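Aminotransferase (PDB 3IF2) is a putative pyridoxal-phosphate-dependent aminotransferase that probably moves amino groups between amino acids and keto acids, perhaps as a valine-pyruvate transaminase. Local coordinates at residues 142-154 against 162-174. Numbering follows the deposited sequence. Where two conformers were deposited one is given.
Sequences SVDKSILLPLTPE and HVEGQHFAAVLPH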
loop_
_atom_site.group_PDB
_atom_site.type_symbol
_atom_site.label_atom_id
_atom_site.label_comp_id
_atom_site.label_asym_id
_atom_site.label_seq_id
_atom_site.Cartn_x
_atom_site.Cartn_y
_atom_site.Cartn_z
ATOM N N SER A 142 26.863 10.986 -11.053
ATOM C CA SER A 142 26.024 10.210 -10.098
ATOM C C SER A 142 26.637 8.798 -9.872
ATOM O O SER A 142 27.480 8.356 -10.665
ATOM C CB SER A 142 24.573 10.125 -10.581
ATOM O OG SER A 142 24.470 9.367 -11.770
ATOM N N VAL A 143 26.219 8.098 -8.814
ATOM C CA VAL A 143 26.801 6.784 -8.476
ATOM C C VAL A 143 25.770 5.852 -7.854
ATOM O O VAL A 143 24.992 6.286 -7.023
ATOM C CB VAL A 143 28.023 6.956 -7.512
ATOM C CG1 VAL A 143 27.649 7.758 -6.275
ATOM C CG2 VAL A 143 28.639 5.607 -7.119
ATOM N N ASP A 144 25.764 4.583 -8.270
ATOM C CA ASP A 144 24.857 3.567 -7.703
ATOM C C ASP A 144 25.362 3.060 -6.354
ATOM O O ASP A 144 26.562 2.854 -6.175
ATOM C CB ASP A 144 24.683 2.355 -8.648
ATOM C CG ASP A 144 23.722 2.619 -9.799
ATOM O OD1 ASP A 144 23.037 3.672 -9.830
ATOM O OD2 ASP A 144 23.628 1.731 -10.669
ATOM N N LYS A 145 24.444 2.896 -5.407
ATOM C CA LYS A 145 24.755 2.310 -4.107
ATOM C C LYS A 145 23.839 1.117 -3.860
ATOM O O LYS A 145 22.719 1.068 -4.366
ATOM C CB LYS A 145 24.651 3.319 -2.971
ATOM C CG LYS A 145 25.554 4.513 -3.127
ATOM C CD LYS A 145 25.791 5.230 -1.810
ATOM C CE LYS A 145 26.637 6.462 -2.046
ATOM N NZ LYS A 145 27.102 7.083 -0.794
ATOM N N SER A 146 24.327 0.171 -3.064
ATOM C CA SER A 146 23.618 -1.066 -2.762
ATOM C C SER A 146 23.265 -1.210 -1.298
ATOM O O SER A 146 23.875 -0.559 -0.441
ATOM C CB SER A 146 24.493 -2.254 -3.179
ATOM O OG SER A 146 24.538 -2.337 -4.579
ATOM N N ILE A 147 22.273 -2.068 -1.037
ATOM C CA ILE A 147 21.861 -2.455 0.320
ATOM C C ILE A 147 22.725 -3.691 0.609
ATOM O O ILE A 147 22.659 -4.670 -0.131
ATOM C CB ILE A 147 20.361 -2.812 0.389
ATOM C CG1 ILE A 147 19.480 -1.654 -0.145
ATOM C CG2 ILE A 147 19.961 -3.182 1.802
ATOM C CD1 ILE A 147 19.663 -0.278 0.538
ATOM N N LEU A 148 23.566 -3.628 1.644
ATOM C CA LEU A 148 24.461 -4.737 2.003
ATOM C C LEU A 148 23.718 -5.770 2.850
ATOM O O LEU A 148 23.201 -5.434 3.910
ATOM C CB LEU A 148 25.714 -4.238 2.747
ATOM C CG LEU A 148 26.750 -5.259 3.268
ATOM C CD1 LEU A 148 27.196 -6.234 2.198
ATOM C CD2 LEU A 148 27.954 -4.548 3.834
ATOM N N LEU A 149 23.652 -7.012 2.357
ATOM C CA LEU A 149 23.083 -8.139 3.075
ATOM C C LEU A 149 24.325 -8.825 3.632
ATOM O O LEU A 149 25.075 -9.424 2.872
ATOM C CB LEU A 149 22.284 -9.056 2.140
ATOM C CG LEU A 149 21.148 -8.438 1.314
ATOM C CD1 LEU A 149 20.395 -9.534 0.579
ATOM C CD2 LEU A 149 20.193 -7.628 2.171
ATOM N N PRO A 150 24.576 -8.722 4.951
ATOM C CA PRO A 150 25.791 -9.282 5.534
ATOM C C PRO A 150 25.884 -10.810 5.555
ATOM O O PRO A 150 26.966 -11.354 5.808
ATOM C CB PRO A 150 25.783 -8.705 6.948
ATOM C CG PRO A 150 24.395 -8.618 7.286
ATOM C CD PRO A 150 23.653 -8.290 6.016
ATOM N N LEU A 151 24.770 -11.489 5.308
ATOM C CA LEU A 151 24.749 -12.938 5.203
ATOM C C LEU A 151 23.526 -13.383 4.395
ATOM O O LEU A 151 22.431 -12.887 4.613
ATOM C CB LEU A 151 24.762 -13.572 6.608
ATOM C CG LEU A 151 24.638 -15.095 6.772
ATOM C CD1 LEU A 151 25.272 -15.560 8.062
ATOM C CD2 LEU A 151 23.199 -15.541 6.725
ATOM N N THR A 152 23.753 -14.278 3.438
ATOM C CA THR A 152 22.703 -14.911 2.646
ATOM C C THR A 152 22.800 -16.412 3.001
ATOM O O THR A 152 23.846 -16.851 3.480
ATOM C CB THR A 152 22.876 -14.642 1.143
ATOM O OG1 THR A 152 24.196 -15.018 0.738
ATOM C CG2 THR A 152 22.682 -13.172 0.846
ATOM N N PRO A 153 21.735 -17.206 2.789
ATOM C CA PRO A 153 20.432 -16.869 2.237
ATOM C C PRO A 153 19.644 -15.816 3.029
ATOM O O PRO A 153 19.824 -15.665 4.247
ATOM C CB PRO A 153 19.674 -18.192 2.215
ATOM C CG PRO A 153 20.629 -19.234 2.605
ATOM C CD PRO A 153 21.890 -18.646 3.040
ATOM N N GLU A 154 18.846 -15.051 2.301
ATOM C CA GLU A 154 17.990 -14.017 2.865
ATOM C C GLU A 154 16.636 -14.023 2.195
ATOM O O GLU A 154 16.426 -14.756 1.237
ATOM C CB GLU A 154 18.668 -12.634 2.784
ATOM C CG GLU A 154 19.320 -12.190 4.099
ATOM C CD GLU A 154 18.313 -11.814 5.195
ATOM O OE1 GLU A 154 17.085 -11.969 4.976
ATOM O OE2 GLU A 154 18.771 -11.382 6.286
ATOM N N HIS A 162 13.704 -2.659 -5.942
ATOM C CA HIS A 162 14.321 -1.458 -6.529
ATOM C C HIS A 162 13.571 -0.986 -7.778
ATOM O O HIS A 162 13.096 -1.799 -8.561
ATOM C CB HIS A 162 15.817 -1.629 -6.774
ATOM C CG HIS A 162 16.616 -1.620 -5.510
ATOM N ND1 HIS A 162 17.216 -2.751 -4.990
ATOM C CD2 HIS A 162 16.873 -0.618 -4.637
ATOM C CE1 HIS A 162 17.837 -2.431 -3.867
ATOM N NE2 HIS A 162 17.643 -1.143 -3.629
ATOM N N VAL A 163 13.412 0.326 -7.903
ATOM C CA VAL A 163 12.686 0.940 -9.017
ATOM C C VAL A 163 13.443 0.827 -10.366
ATOM O O VAL A 163 12.801 0.661 -11.399
ATOM C CB VAL A 163 12.303 2.399 -8.676
ATOM C CG1 VAL A 163 11.676 3.062 -9.849
ATOM C CG2 VAL A 163 11.327 2.420 -7.507
ATOM N N GLU A 164 14.775 0.912 -10.344
ATOM C CA GLU A 164 15.620 0.753 -11.546
ATOM C C GLU A 164 16.753 -0.220 -11.237
ATOM O O GLU A 164 17.472 -0.025 -10.280
ATOM C CB GLU A 164 16.178 2.107 -12.050
ATOM C CG GLU A 164 17.176 1.958 -13.260
ATOM C CD GLU A 164 17.323 3.198 -14.196
ATOM O OE1 GLU A 164 16.683 4.247 -13.975
ATOM O OE2 GLU A 164 18.089 3.109 -15.193
ATOM N N GLY A 165 16.920 -1.250 -12.060
ATOM C CA GLY A 165 17.975 -2.246 -11.874
ATOM C C GLY A 165 17.788 -3.075 -10.619
ATOM O O GLY A 165 16.653 -3.349 -10.211
ATOM N N GLN A 166 18.907 -3.473 -10.021
ATOM C CA GLN A 166 18.945 -4.255 -8.768
ATOM C C GLN A 166 20.219 -3.861 -8.026
ATOM O O GLN A 166 21.292 -3.905 -8.596
ATOM C CB GLN A 166 18.931 -5.749 -9.057
ATOM C CG GLN A 166 18.640 -6.593 -7.827
ATOM C CD GLN A 166 18.833 -8.071 -8.071
ATOM O OE1 GLN A 166 19.897 -8.501 -8.550
ATOM N NE2 GLN A 166 17.824 -8.868 -7.707
ATOM N N HIS A 167 20.086 -3.510 -6.756
ATOM C CA HIS A 167 21.160 -2.915 -5.966
ATOM C C HIS A 167 21.349 -3.587 -4.610
ATOM O O HIS A 167 21.065 -3.010 -3.555
ATOM C CB HIS A 167 20.868 -1.411 -5.826
ATOM C CG HIS A 167 20.628 -0.736 -7.140
ATOM N ND1 HIS A 167 21.650 -0.387 -7.996
ATOM C CD2 HIS A 167 19.478 -0.428 -7.782
ATOM C CE1 HIS A 167 21.138 0.142 -9.093
ATOM N NE2 HIS A 167 19.824 0.131 -8.987
ATOM N N PHE A 168 21.800 -4.838 -4.662
ATOM C CA PHE A 168 22.157 -5.610 -3.471
ATOM C C PHE A 168 23.606 -6.060 -3.583
ATOM O O PHE A 168 24.050 -6.416 -4.661
ATOM C CB PHE A 168 21.255 -6.826 -3.326
ATOM C CG PHE A 168 19.843 -6.488 -2.949
ATOM C CD1 PHE A 168 19.563 -5.994 -1.665
ATOM C CD2 PHE A 168 18.779 -6.684 -3.845
ATOM C CE1 PHE A 168 18.257 -5.675 -1.285
ATOM C CE2 PHE A 168 17.467 -6.376 -3.469
ATOM C CZ PHE A 168 17.213 -5.864 -2.182
ATOM N N ALA A 169 24.343 -5.953 -2.482
ATOM C CA ALA A 169 25.702 -6.470 -2.353
ATOM C C ALA A 169 25.505 -7.537 -1.284
ATOM O O ALA A 169 25.168 -7.216 -0.150
ATOM C CB ALA A 169 26.646 -5.404 -1.880
ATOM N N ALA A 170 25.660 -8.800 -1.656
ATOM C CA ALA A 170 25.429 -9.913 -0.744
ATOM C C ALA A 170 26.750 -10.566 -0.368
ATOM O O ALA A 170 27.616 -10.724 -1.227
ATOM C CB ALA A 170 24.538 -10.893 -1.406
ATOM N N VAL A 171 26.919 -10.906 0.912
ATOM C CA VAL A 171 28.114 -11.603 1.405
ATOM C C VAL A 171 27.728 -13.064 1.649
ATOM O O VAL A 171 26.698 -13.339 2.282
ATOM C CB VAL A 171 28.678 -10.961 2.684
ATOM C CG1 VAL A 171 29.929 -11.733 3.175
ATOM C CG2 VAL A 171 29.011 -9.506 2.420
ATOM N N LEU A 172 28.531 -13.991 1.125
ATOM C CA LEU A 172 28.264 -15.425 1.290
ATOM C C LEU A 172 28.558 -15.873 2.726
ATOM O O LEU A 172 29.394 -15.270 3.409
ATOM C CB LEU A 172 29.069 -16.267 0.299
ATOM C CG LEU A 172 28.861 -15.980 -1.201
ATOM C CD1 LEU A 172 29.253 -17.215 -1.980
ATOM C CD2 LEU A 172 27.434 -15.611 -1.578
ATOM N N PRO A 173 27.882 -16.943 3.186
ATOM C CA PRO A 173 28.084 -17.366 4.567
ATOM C C PRO A 173 29.178 -18.399 4.822
ATOM O O PRO A 173 29.587 -19.102 3.886
ATOM C CB PRO A 173 26.758 -18.069 4.866
ATOM C CG PRO A 173 26.425 -18.754 3.561
ATOM C CD PRO A 173 26.916 -17.822 2.484
ATOM N N HIS A 174 29.672 -18.411 6.070
ATOM C CA HIS A 174 30.532 -19.483 6.570
ATOM C C HIS A 174 29.503 -20.467 7.149
ATOM O O HIS A 174 28.428 -20.056 7.583
ATOM C CB HIS A 174 31.546 -19.032 7.650
ATOM C CG HIS A 174 32.792 -18.382 7.110
ATOM N ND1 HIS A 174 33.510 -17.444 7.826
ATOM C CD2 HIS A 174 33.443 -18.529 5.929
ATOM C CE1 HIS A 174 34.557 -17.060 7.119
ATOM N NE2 HIS A 174 34.530 -17.690 5.957
HETATM O O HOH W 1 26.345 -4.689 -5.801
HETATM O O HOH W 2 28.371 -13.572 5.324
#
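Ile-147 N donates to His-167 O at 2.9 Å, and Ile-147 O takes the N-H of Ala-169; Leu-149 repeats the pattern, its N bonded to Ala-169 O and its O to Val-171 N. Ile-147 and Leu-149 thus each bond to two residues two apart on the neighbouring chain segment, as in parallel pairing. Val-171 N meets Leu-149 O almost head-on, C=O...N 179°, whereas Ala-169 N sits well above the carbonyl plane of Ile-147. Leu-148 can be followed outward: CB lies 4.2 Å from Ala-169 O; CG stands anti to the backbone N (chi1 177°), and the turn at chi2 brings CD1 back to the neighbouring strand, where it meets that same oxygen at 3.3 Å and Val-171 CG2 at 3.7 Å. Leu-196 of helix 193-197 packs on both Leu-148 and Val-171. This is part of the mixed central sheet of the large domain in the fold type I architecture of PLP enzymes, with strand 207-213 pairing along the other edge of 142-149. On the sheet face opposite Leu-148 and Ala-169, Ile-147 CB rests 3.9 Å from Phe-168 CD1, and His-162 CE1 lies over one face of the Phe-168 ring, toward its rim. Beyond strand 142-149, Thr-152 CG2 touches Ala-170 CB, Thr-152 OG1 bonds weakly to Val-171 O, and the Pro-173 ring packs against Thr-152 O. At the other end, Asp-144 OD2 approaches the His-167 ring edge at CE1, 3.3 Å away, carboxylate and imidazole planes 78° apart, while His-167 NE2 donates to Glu-164 O.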